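Local coordinates for protein 7,8-dihydro-6-hydroxymethylpterin pyrophosphokinase-dihydropteroate synthase (Plasmodium falciparum, PDB 6JWS) that probably catalyses two successive steps of folate biosynthesis, pyrophosphorylation of 6-hydroxymethyl-7,8-dihydropterin by ATP and condensation of the resulting diphosphate with 4-aminobenzoate to give 7,8-dihydropteroate, at residues 33-38 with 569-574; 377-382 with 497-502; 428-433 with 684-689; 487-492 with 514-519. The protein carries 1 engineered substitution. All coordinates share one frame; numbering follows the deposited sequence.

Contact 1 of 4, residues 33-38 with 569-574; sequences ILETAL and RYRILF
Tyr570 is the first residue of 569-574 to meet helix 30-44. Its hydroxyl donates a hydrogen bond of 2.7 Å from OH to Glu35 OE2, on the anti lone pair of that oxygen. CG of Tyr570 stands between the backbone N and the carbonyl carbon (chi1 54°), and this sends the ring out to the helix. Leu38 packs its CD1 against the same hydroxyl, 3.6 Å from Tyr570 OH. Arg571 comes next, its side chain and that of Glu35 running toward each other. It grips the carboxylate side-on with two nitrogens. Arg571 NE lies 2.7 Å from Glu35 OE2, on the syn lone pair, and the bond is nearly straight at 171°. Arg571 NH2 reaches Glu35 OE1 at 2.9 Å, with the acceptor tilted from the guanidinium plane. OE2 of Glu35 thus takes two donors, one on each lone pair, which fixes the rotation of the buried carboxylate. Arg571 also bonds through NH1 to Ser525 and through NH2 to the carbonyl of Lys379. The bidentate salt bridge ties a helix of the kinase (HPPK) part to the turn that leads into strand 572-575 of the synthase TIM barrel.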
# COMPACT_ATOMS: atom_id res chain seq x y z
N ILE B 33 10.94 -9.41 34.20
CA ILE B 33 12.21 -10.00 34.58
C ILE B 33 13.33 -9.01 34.28
O ILE B 33 14.15 -8.69 35.16
CB ILE B 33 12.44 -11.37 33.90
CG1 ILE B 33 11.37 -12.41 34.23
CG2 ILE B 33 13.85 -11.89 34.17
CD1 ILE B 33 10.75 -12.27 35.61
N LEU B 34 13.36 -8.50 33.04
CA LEU B 34 14.50 -7.70 32.61
C LEU B 34 14.49 -6.33 33.28
O LEU B 34 15.55 -5.80 33.62
CB LEU B 34 14.55 -7.64 31.08
CG LEU B 34 14.88 -8.97 30.40
CD1 LEU B 34 14.50 -8.96 28.92
CD2 LEU B 34 16.35 -9.33 30.57
N GLU B 35 13.30 -5.78 33.53
CA GLU B 35 13.23 -4.49 34.22
C GLU B 35 13.58 -4.61 35.71
O GLU B 35 14.15 -3.68 36.29
CB GLU B 35 11.90 -3.78 33.95
CG GLU B 35 11.71 -3.39 32.49
CD GLU B 35 10.69 -2.32 32.13
OE1 GLU B 35 9.66 -2.19 32.84
OE2 GLU B 35 10.94 -1.61 31.13
N THR B 36 13.24 -5.74 36.33
CA THR B 36 13.63 -6.02 37.71
C THR B 36 15.16 -6.01 37.82
O THR B 36 15.72 -5.37 38.70
CB THR B 36 13.00 -7.34 38.21
OG1 THR B 36 11.57 -7.25 38.18
CG2 THR B 36 13.48 -7.76 39.58
N ALA B 37 15.83 -6.70 36.88
CA ALA B 37 17.29 -6.70 36.82
C ALA B 37 17.82 -5.30 36.57
O ALA B 37 18.84 -4.94 37.15
CB ALA B 37 17.79 -7.69 35.80
N LEU B 38 17.16 -4.51 35.71
CA LEU B 38 17.61 -3.13 35.49
C LEU B 38 17.62 -2.37 36.81
O LEU B 38 18.58 -1.66 37.09
CB LEU B 38 16.73 -2.38 34.49
CG LEU B 38 16.95 -2.68 33.00
CD1 LEU B 38 15.92 -1.93 32.16
CD2 LEU B 38 18.35 -2.31 32.56
N ARG B 569 15.63 2.44 26.33
CA ARG B 569 15.50 2.80 24.92
C ARG B 569 14.17 2.32 24.32
O ARG B 569 13.56 3.05 23.53
CB ARG B 569 16.68 2.25 24.10
CG ARG B 569 16.73 2.78 22.67
CD ARG B 569 17.93 2.24 21.89
NE ARG B 569 19.16 2.72 22.50
CZ ARG B 569 19.85 3.76 22.05
NH1 ARG B 569 19.47 4.38 20.94
NH2 ARG B 569 20.93 4.14 22.71
N TYR B 570 13.74 1.11 24.69
CA TYR B 570 12.57 0.47 24.09
C TYR B 570 11.27 1.09 24.63
O TYR B 570 10.19 0.67 24.24
CB TYR B 570 12.63 -1.04 24.34
CG TYR B 570 12.80 -1.42 25.78
CD1 TYR B 570 11.70 -1.51 26.61
CD2 TYR B 570 14.06 -1.64 26.33
CE1 TYR B 570 11.83 -1.81 27.96
CE2 TYR B 570 14.20 -1.95 27.67
CZ TYR B 570 13.08 -2.05 28.48
OH TYR B 570 13.19 -2.33 29.81
N ARG B 571 11.37 2.10 25.51
CA ARG B 571 10.17 2.71 26.07
C ARG B 571 9.95 4.13 25.53
O ARG B 571 9.09 4.84 26.03
CB ARG B 571 10.23 2.74 27.61
CG ARG B 571 9.83 1.43 28.27
CD ARG B 571 9.76 1.55 29.79
NE ARG B 571 9.25 0.35 30.42
CZ ARG B 571 7.96 0.06 30.60
NH1 ARG B 571 7.03 0.90 30.15
NH2 ARG B 571 7.61 -1.06 31.21
N ILE B 572 10.70 4.52 24.50
CA ILE B 572 10.65 5.89 24.00
C ILE B 572 10.08 5.86 22.58
O ILE B 572 10.63 5.17 21.73
CB ILE B 572 12.06 6.51 24.00
CG1 ILE B 572 12.64 6.53 25.43
CG2 ILE B 572 12.07 7.89 23.36
CD1 ILE B 572 14.11 6.81 25.50
N LEU B 573 9.02 6.62 22.33
CA LEU B 573 8.38 6.65 21.03
C LEU B 573 8.57 8.04 20.43
O LEU B 573 8.71 9.02 21.17
CB LEU B 573 6.91 6.30 21.22
CG LEU B 573 6.70 4.93 21.88
CD1 LEU B 573 6.13 5.09 23.27
CD2 LEU B 573 5.78 4.08 21.04
N PHE B 574 8.63 8.09 19.09
CA PHE B 574 8.88 9.32 18.34
C PHE B 574 7.58 9.79 17.71
O PHE B 574 6.78 8.98 17.24
CB PHE B 574 9.82 9.07 17.16
CG PHE B 574 11.26 8.79 17.51
CD1 PHE B 574 11.60 7.77 18.39
CD2 PHE B 574 12.29 9.47 16.89
CE1 PHE B 574 12.93 7.52 18.68
CE2 PHE B 574 13.62 9.24 17.20
CZ PHE B 574 13.94 8.27 18.11

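Contact 2 of 4, residues 377-382 with 497-502; sequences VLKDRI and LVDILN. With PT1 (pteroic acid), chain I.
Lys379 lays its aliphatic chain across the carboxylate of Asp499. CG and CE of Lys379 each lie 3.6 Å from Asp499 OD1. CG of the lysine is anti to its backbone nitrogen (chi1 -174°) and the rest of the chain is extended, so three methylenes pass the acid before the charge is reached. The ammonium group does not close a direct salt bridge: Lys379 NZ stays 4.2 Å from Asp499 OD1. A water joins the two instead, accepting from Lys379 NZ at 2.7 Å and donating to Asp499 OD2 at 2.7 Å. OD2 also accepts from the backbone N of Ile479, so the acid is held from its own barrel side as well.

Beside this polar pair lies an apolar one. Leu378 CD2 meets Ile500 CD1 at 4.0 Å, and the two side chains cross at a slant. Ile500 also sets CG1 3.4 Å from the carbonyl oxygen of Leu378. A second water sits 2.8 Å from Leu378 O, placed to donate, and also faces Asp499 O; more acceptors surround it than it has protons.

At the far end of 497-502, Asn502 pairs with the pterin part of pteroic acid. Its OD1 accepts from N11 of the ligand at 2.9 Å, and its ND2 donates to N9 of the ligand.

The loop 377-382 joins strands 372-377 and 382-384 of the antiparallel sheet. It lies at the start of strand 500-503 of the parallel barrel sheet, whose neighbours are strands 478-482 and 525-529, while Val498 and Leu501 pack on helix 486-494.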
# COMPACT_ATOMS: atom_id res chain seq x y z
N VAL B 377 8.04 -1.24 24.34
CA VAL B 377 7.09 -1.52 25.42
C VAL B 377 6.20 -0.30 25.69
O VAL B 377 6.69 0.81 25.89
CB VAL B 377 7.79 -2.02 26.70
CG1 VAL B 377 6.81 -2.25 27.85
CG2 VAL B 377 8.58 -3.30 26.44
N LEU B 378 4.88 -0.52 25.66
CA LEU B 378 3.94 0.56 25.94
C LEU B 378 3.61 0.60 27.43
O LEU B 378 3.50 1.68 28.02
CB LEU B 378 2.66 0.32 25.13
CG LEU B 378 2.78 0.59 23.64
CD1 LEU B 378 1.52 0.16 22.90
CD2 LEU B 378 3.09 2.07 23.39
N LYS B 379 3.38 -0.58 28.01
CA LYS B 379 2.99 -0.65 29.41
C LYS B 379 3.87 -1.67 30.13
O LYS B 379 4.90 -1.30 30.70
CB LYS B 379 1.48 -0.90 29.52
CG LYS B 379 0.92 -0.85 30.94
CD LYS B 379 -0.53 -1.34 31.06
CE LYS B 379 -0.92 -1.62 32.50
NZ LYS B 379 -2.39 -1.63 32.71
N ASP B 380 3.50 -2.94 30.03
CA ASP B 380 4.21 -4.01 30.71
C ASP B 380 4.32 -5.25 29.82
O ASP B 380 4.74 -6.30 30.28
CB ASP B 380 3.62 -4.28 32.10
CG ASP B 380 2.12 -4.57 32.14
OD1 ASP B 380 1.55 -4.93 31.08
OD2 ASP B 380 1.52 -4.42 33.25
N ARG B 381 3.95 -5.12 28.54
CA ARG B 381 3.98 -6.23 27.61
C ARG B 381 4.86 -5.92 26.39
O ARG B 381 5.04 -4.76 25.99
CB ARG B 381 2.54 -6.59 27.20
CG ARG B 381 1.98 -7.85 27.84
CD ARG B 381 1.90 -7.90 29.35
NE ARG B 381 2.29 -9.21 29.88
CZ ARG B 381 2.05 -9.66 31.12
NH1 ARG B 381 1.40 -8.91 32.00
NH2 ARG B 381 2.46 -10.87 31.47
N ILE B 382 5.39 -6.99 25.79
CA ILE B 382 6.13 -6.98 24.53
C ILE B 382 5.23 -6.53 23.37
O ILE B 382 4.14 -7.06 23.18
CB ILE B 382 6.65 -8.41 24.30
CG1 ILE B 382 7.81 -8.75 25.23
CG2 ILE B 382 7.00 -8.69 22.84
CD1 ILE B 382 8.14 -10.23 25.20
N LEU B 497 -2.64 6.43 37.82
CA LEU B 497 -3.74 6.79 36.95
C LEU B 497 -3.36 6.64 35.48
O LEU B 497 -4.25 6.67 34.64
CB LEU B 497 -4.20 8.23 37.27
CG LEU B 497 -4.67 8.48 38.71
CD1 LEU B 497 -5.15 9.90 38.90
CD2 LEU B 497 -5.77 7.51 39.10
N VAL B 498 -2.05 6.48 35.19
CA VAL B 498 -1.56 6.55 33.82
C VAL B 498 -0.41 5.58 33.62
O VAL B 498 0.28 5.22 34.58
CB VAL B 498 -1.15 7.99 33.41
CG1 VAL B 498 -2.32 8.96 33.49
CG2 VAL B 498 0.04 8.51 34.19
N ASP B 499 -0.18 5.20 32.35
CA ASP B 499 0.95 4.40 31.92
C ASP B 499 1.99 5.19 31.12
O ASP B 499 3.16 4.86 31.17
CB ASP B 499 0.44 3.24 31.05
CG ASP B 499 -0.60 2.47 31.81
OD1 ASP B 499 -0.23 1.92 32.89
OD2 ASP B 499 -1.79 2.47 31.35
N ILE B 500 1.57 6.18 30.32
CA ILE B 500 2.44 6.76 29.31
C ILE B 500 2.43 8.28 29.45
O ILE B 500 1.35 8.86 29.55
CB ILE B 500 2.00 6.33 27.88
CG1 ILE B 500 2.25 4.84 27.62
CG2 ILE B 500 2.69 7.20 26.82
CD1 ILE B 500 1.63 4.31 26.35
N LEU B 501 3.61 8.90 29.47
CA LEU B 501 3.71 10.34 29.28
C LEU B 501 3.72 10.66 27.78
O LEU B 501 4.55 10.17 27.01
CB LEU B 501 4.96 10.88 29.99
CG LEU B 501 5.31 12.36 29.72
CD1 LEU B 501 4.22 13.30 30.24
CD2 LEU B 501 6.63 12.73 30.38
N ASN B 502 2.78 11.52 27.36
CA ASN B 502 2.77 12.08 26.03
C ASN B 502 3.18 13.55 26.13
O ASN B 502 2.35 14.40 26.44
CB ASN B 502 1.38 11.91 25.40
CG ASN B 502 1.27 12.60 24.06
OD1 ASN B 502 2.29 12.90 23.45
ND2 ASN B 502 0.05 12.87 23.62
C2 PT1 I . 0.00 15.01 18.18
C3 PT1 I . -0.92 15.80 19.00
C5 PT1 I . -0.84 15.58 20.45
N6 PT1 I . -1.81 16.68 18.49
C7 PT1 I . 0.93 14.00 20.11
N9 PT1 I . 0.08 14.69 20.93
C10 PT1 I . -2.61 17.39 19.34
N11 PT1 I . 1.86 13.11 20.63
C12 PT1 I . -2.51 17.21 20.71
C21 PT1 I . -3.82 21.47 12.99
O22 PT1 I . -4.98 21.41 12.51
O1 PT1 I . -0.01 15.16 16.85
N4 PT1 I . 0.87 14.15 18.76
N8 PT1 I . -1.65 16.30 21.23
C13 PT1 I . -3.56 18.40 18.75
N14 PT1 I . -2.76 19.55 18.24
C15 PT1 I . -3.00 20.02 16.99
C16 PT1 I . -1.95 20.58 16.23
C17 PT1 I . -4.33 19.94 16.47
C18 PT1 I . -2.22 21.06 14.93
C19 PT1 I . -4.60 20.44 15.17
C20 PT1 I . -3.54 20.98 14.39
O23 PT1 I . -2.89 21.93 12.31
O HOH W 1 4.37 2.66 30.45
O HOH W 2 -3.64 0.68 32.20

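Contact 3 of 4, residues 428-433 with 684-689; sequences VIDIGG and LIRVHD. With MG (magnesium ion), chain O; PT1 (pteroic acid), chain I.
Asp430 OD2 accepts from Arg686 NE at 2.8 Å and also has weaker partners. This salt bridge lies inside the TIM barrel of the synthase, between strands 428-432 and 684-687, which are separated in the sheet by strand 390-396. The bond is nearly straight, 172° at the hydrogen, and OD2 lies in the guanidinium plane. The arginine comes to the anti side of OD2, somewhat out of the carboxylate plane, and the two flat groups are turned 79° apart. Arg686 NH2 adds a weak bond to the same oxygen. A water is held by Arg686 NH2 at 3.0 Å and donates weakly to O and OD2 of Asp430. Asn502 ND2 makes a further weak bond to OD2, while OD1 accepts from Ser480.

The arginine chain is extended from CG to NE and brings its flat end under the pterin of pteroic acid. One face of the guanidinium is covered by the ligand, whose N8 sits over its centre. The edge grip of Asp430 probably keeps the guanidinium turned with this face to the pterin. Deeper in the barrel, Val428 CG2 touches Leu684 CD2 at 4.2 Å.

Past the end of strand 684-687, Asp689 turns to a separate site. Its OD2 pairs with Arg608, and its OD1 binds magnesium at 2.3 Å, together with Glu692, the carbonyl of Met648 and two waters.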
# COMPACT_ATOMS: atom_id res chain seq x y z
N VAL B 428 -5.09 2.32 23.30
CA VAL B 428 -4.59 3.35 24.19
C VAL B 428 -5.63 4.45 24.21
O VAL B 428 -6.28 4.71 23.20
CB VAL B 428 -3.21 3.89 23.77
CG1 VAL B 428 -2.75 5.01 24.71
CG2 VAL B 428 -2.17 2.79 23.74
N ILE B 429 -5.78 5.08 25.38
CA ILE B 429 -6.51 6.33 25.47
C ILE B 429 -5.52 7.42 25.86
O ILE B 429 -4.83 7.26 26.88
CB ILE B 429 -7.63 6.25 26.52
CG1 ILE B 429 -8.53 5.03 26.33
CG2 ILE B 429 -8.43 7.55 26.54
CD1 ILE B 429 -9.09 4.88 24.94
N ASP B 430 -5.53 8.53 25.08
CA ASP B 430 -4.76 9.74 25.34
C ASP B 430 -5.68 10.79 25.94
O ASP B 430 -6.56 11.35 25.27
CB ASP B 430 -4.05 10.27 24.09
CG ASP B 430 -2.98 11.34 24.33
OD1 ASP B 430 -2.17 11.18 25.28
OD2 ASP B 430 -2.93 12.34 23.53
N ILE B 431 -5.46 11.10 27.22
CA ILE B 431 -6.30 12.09 27.87
C ILE B 431 -5.48 13.37 28.00
O ILE B 431 -4.31 13.31 28.34
CB ILE B 431 -6.81 11.60 29.23
CG1 ILE B 431 -7.89 12.53 29.79
CG2 ILE B 431 -5.67 11.45 30.23
CD1 ILE B 431 -8.54 12.00 31.06
N GLY B 432 -6.12 14.51 27.74
CA GLY B 432 -5.48 15.79 27.99
C GLY B 432 -6.46 16.86 28.47
O GLY B 432 -7.67 16.78 28.22
N GLY B 433 -5.89 17.86 29.16
CA GLY B 433 -6.62 19.02 29.64
C GLY B 433 -5.92 20.33 29.29
O GLY B 433 -6.29 21.39 29.79
N LEU B 684 1.67 3.60 16.26
CA LEU B 684 0.47 4.10 16.93
C LEU B 684 -0.06 5.30 16.16
O LEU B 684 0.74 6.13 15.69
CB LEU B 684 0.75 4.51 18.39
CG LEU B 684 1.24 3.40 19.32
CD1 LEU B 684 2.77 3.39 19.37
CD2 LEU B 684 0.70 3.56 20.73
N ILE B 685 -1.39 5.38 16.07
CA ILE B 685 -2.04 6.53 15.47
C ILE B 685 -3.06 7.08 16.47
O ILE B 685 -3.80 6.32 17.13
CB ILE B 685 -2.63 6.19 14.08
CG1 ILE B 685 -3.65 5.04 14.16
CG2 ILE B 685 -1.53 5.86 13.07
CD1 ILE B 685 -4.43 4.78 12.87
N ARG B 686 -3.08 8.41 16.58
CA ARG B 686 -3.83 9.12 17.60
C ARG B 686 -5.05 9.71 16.91
O ARG B 686 -4.89 10.58 16.06
CB ARG B 686 -2.95 10.24 18.19
CG ARG B 686 -3.56 10.98 19.37
CD ARG B 686 -2.63 12.12 19.76
NE ARG B 686 -3.24 12.92 20.81
CZ ARG B 686 -4.00 13.99 20.61
NH1 ARG B 686 -4.23 14.43 19.38
NH2 ARG B 686 -4.50 14.64 21.64
N VAL B 687 -6.24 9.20 17.24
CA VAL B 687 -7.39 9.52 16.41
C VAL B 687 -8.60 9.89 17.28
O VAL B 687 -8.75 9.41 18.41
CB VAL B 687 -7.71 8.38 15.42
CG1 VAL B 687 -6.55 8.09 14.47
CG2 VAL B 687 -8.18 7.10 16.12
N HIS B 688 -9.48 10.75 16.73
CA HIS B 688 -10.77 11.01 17.35
C HIS B 688 -11.80 9.93 16.99
O HIS B 688 -12.73 9.69 17.75
CB HIS B 688 -11.35 12.35 16.89
CG HIS B 688 -10.50 13.53 17.22
ND1 HIS B 688 -9.51 13.98 16.35
CD2 HIS B 688 -10.51 14.37 18.28
CE1 HIS B 688 -8.95 15.05 16.87
NE2 HIS B 688 -9.53 15.30 18.05
N ASP B 689 -11.65 9.31 15.82
CA ASP B 689 -12.70 8.49 15.23
C ASP B 689 -12.26 7.02 15.32
O ASP B 689 -11.71 6.48 14.37
CB ASP B 689 -13.07 9.01 13.84
CG ASP B 689 -13.52 10.48 13.83
OD1 ASP B 689 -14.70 10.72 14.17
OD2 ASP B 689 -12.70 11.38 13.48
MG MG O . -16.77 9.76 14.42
C2 PT1 I . 0.00 15.01 18.18
C3 PT1 I . -0.92 15.80 19.00
C5 PT1 I . -0.84 15.58 20.45
N6 PT1 I . -1.81 16.68 18.49
C7 PT1 I . 0.93 14.00 20.11
N9 PT1 I . 0.08 14.69 20.93
C10 PT1 I . -2.61 17.39 19.34
N11 PT1 I . 1.86 13.11 20.63
C12 PT1 I . -2.51 17.21 20.71
C21 PT1 I . -3.82 21.47 12.99
O22 PT1 I . -4.98 21.41 12.51
O1 PT1 I . -0.01 15.16 16.85
N4 PT1 I . 0.87 14.15 18.76
N8 PT1 I . -1.65 16.30 21.23
C13 PT1 I . -3.56 18.40 18.75
N14 PT1 I . -2.76 19.55 18.24
C15 PT1 I . -3.00 20.02 16.99
C16 PT1 I . -1.95 20.58 16.23
C17 PT1 I . -4.33 19.94 16.47
C18 PT1 I . -2.22 21.06 14.93
C19 PT1 I . -4.60 20.44 15.17
C20 PT1 I . -3.54 20.98 14.39
O23 PT1 I . -2.89 21.93 12.31
O HOH W 3 -5.11 13.72 24.42
O HOH W 4 -19.01 8.91 14.33
O HOH W 5 -16.28 8.04 15.65

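Contact 4 of 4, residues 487-492 with 514-519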
# COMPACT_ATOMS: atom_id res chain seq x y z
N ASN B 487 3.92 18.59 37.71
CA ASN B 487 3.03 18.39 38.85
C ASN B 487 1.85 17.49 38.47
O ASN B 487 1.47 16.60 39.23
CB ASN B 487 2.59 19.70 39.51
CG ASN B 487 3.67 20.23 40.42
OD1 ASN B 487 4.49 19.47 40.92
ND2 ASN B 487 3.73 21.54 40.63
N VAL B 488 1.30 17.70 37.27
CA VAL B 488 0.19 16.90 36.79
C VAL B 488 0.66 15.45 36.64
O VAL B 488 0.07 14.54 37.21
CB VAL B 488 -0.41 17.48 35.49
CG1 VAL B 488 -1.32 16.48 34.78
CG2 VAL B 488 -1.15 18.79 35.76
N PHE B 489 1.78 15.26 35.92
CA PHE B 489 2.26 13.91 35.70
C PHE B 489 2.55 13.21 37.03
O PHE B 489 2.24 12.03 37.16
CB PHE B 489 3.47 13.83 34.76
CG PHE B 489 3.79 12.41 34.32
CD1 PHE B 489 2.89 11.68 33.55
CD2 PHE B 489 4.98 11.79 34.66
CE1 PHE B 489 3.17 10.38 33.15
CE2 PHE B 489 5.28 10.51 34.22
CZ PHE B 489 4.36 9.79 33.49
N LYS B 490 3.17 13.93 37.99
CA LYS B 490 3.51 13.35 39.28
C LYS B 490 2.27 12.82 40.02
O LYS B 490 2.26 11.70 40.51
CB LYS B 490 4.31 14.34 40.14
CG LYS B 490 4.74 13.79 41.50
CD LYS B 490 5.65 14.74 42.29
CE LYS B 490 5.69 14.43 43.77
NZ LYS B 490 5.89 12.99 44.05
N GLU B 491 1.20 13.61 40.07
CA GLU B 491 0.01 13.19 40.79
C GLU B 491 -0.60 11.96 40.10
O GLU B 491 -1.16 11.10 40.76
CB GLU B 491 -1.00 14.33 40.90
CG GLU B 491 -2.17 14.02 41.83
CD GLU B 491 -3.29 15.05 41.90
OE1 GLU B 491 -3.20 16.10 41.23
OE2 GLU B 491 -4.28 14.78 42.60
N CYS B 492 -0.45 11.88 38.77
CA CYS B 492 -1.02 10.76 38.03
C CYS B 492 -0.24 9.48 38.32
O CYS B 492 -0.86 8.46 38.57
CB CYS B 492 -1.06 11.02 36.53
SG CYS B 492 -2.26 12.30 36.09
N ILE B 514 11.31 13.68 33.51
CA ILE B 514 11.97 12.45 33.08
C ILE B 514 12.24 11.55 34.29
O ILE B 514 12.07 10.33 34.21
CB ILE B 514 13.24 12.81 32.27
CG1 ILE B 514 12.88 13.13 30.82
CG2 ILE B 514 14.34 11.77 32.36
CD1 ILE B 514 13.88 14.05 30.15
N LYS B 515 12.58 12.16 35.42
CA LYS B 515 12.79 11.43 36.66
C LYS B 515 11.51 10.74 37.11
O LYS B 515 11.56 9.75 37.83
CB LYS B 515 13.18 12.36 37.81
CG LYS B 515 14.48 13.14 37.66
CD LYS B 515 14.74 13.89 38.95
CE LYS B 515 15.06 15.35 38.78
NZ LYS B 515 14.33 16.21 39.75
N LEU B 516 10.36 11.25 36.67
CA LEU B 516 9.10 10.63 37.04
C LEU B 516 8.85 9.36 36.22
O LEU B 516 7.93 8.62 36.57
CB LEU B 516 7.97 11.65 36.84
CG LEU B 516 7.99 12.91 37.71
CD1 LEU B 516 6.76 13.77 37.43
CD2 LEU B 516 8.03 12.56 39.20
N LEU B 517 9.61 9.10 35.14
CA LEU B 517 9.35 7.93 34.29
C LEU B 517 9.99 6.68 34.89
O LEU B 517 9.91 5.59 34.30
CB LEU B 517 9.92 8.13 32.88
CG LEU B 517 9.38 9.32 32.09
CD1 LEU B 517 10.23 9.55 30.85
CD2 LEU B 517 7.92 9.12 31.74
N LYS B 518 10.61 6.85 36.06
CA LYS B 518 11.34 5.80 36.75
C LYS B 518 10.93 5.79 38.22
O LYS B 518 10.88 6.84 38.87
CB LYS B 518 12.84 6.07 36.61
CG LYS B 518 13.50 5.37 35.43
CD LYS B 518 14.78 5.98 34.89
CE LYS B 518 15.76 6.50 35.92
NZ LYS B 518 16.11 7.91 35.62
N LYS B 519 10.58 4.61 38.72
CA LYS B 519 10.42 4.40 40.15
C LYS B 519 11.30 3.22 40.57
O LYS B 519 12.05 2.69 39.76
CB LYS B 519 8.94 4.14 40.48
CG LYS B 519 8.04 5.36 40.39
CD LYS B 519 6.88 5.31 41.36
CE LYS B 519 5.86 4.23 41.06
NZ LYS B 519 4.65 4.80 40.44
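Helix 486-494 comes closest to 514-519 where the CA atoms of Lys490 and Leu516 are 6.6 Å apart, in a part of the loop whose first three residues have helical torsions. Leu516 makes most of this contact. Its CB meets the edge of the Phe489 ring in the ring plane, 3.7 Å from Phe489 CD2, and the two side chains slide past each other in opposite directions. Its branch then turns to Lys490. Leu516 CD1 lies 3.6 Å from the backbone N of Lys490 and 3.7 Å from Lys490 CB, with the two side chains nearly at right angles. Leu517 reaches the far part of the ring. Leu517 CD2 is 3.9 Å from Phe489 CE2, and the two side chains cross at about a right angle. Phe489 points CG away from the backbone N (chi1 -168°), which swings the ring toward 514-519; its CD2-CE2 side meets Leu516 and its CE2-CZ end meets Leu517. Phe489 also packs on Ile513 and on Ile481 of strand 478-482. The lysine leads its amine away to a salt bridge with Asp494. The side-chain contacts are apolar. They imply hydrophobic packing of the barrel helix against the loop before strand 525-529.

How the contacts relate
Contacts 1, 2 and 3 all reach the parallel sheet of the TIM barrel. The centres of contacts 1 and 2 are about 11 Å apart, and both join the barrel to the kinase part, through helix 30-44 and the loop after strand 372-377. The centres of contacts 2 and 3 are about 14 Å apart, and both touch pteroic acid. Contact 4 is on the outer side, where helix 486-494 precedes strand 500-503 of contact 2. Along the chain, contacts 2 and 4 are nested within the loop closed by contact 1. Contact 3 crosses contacts 1 and 2; contact 4 crosses contact 2 and is nested inside contact 3. Distant parts of the sequence thus bind the two enzymatic domains together and supply part of the pterin pocket.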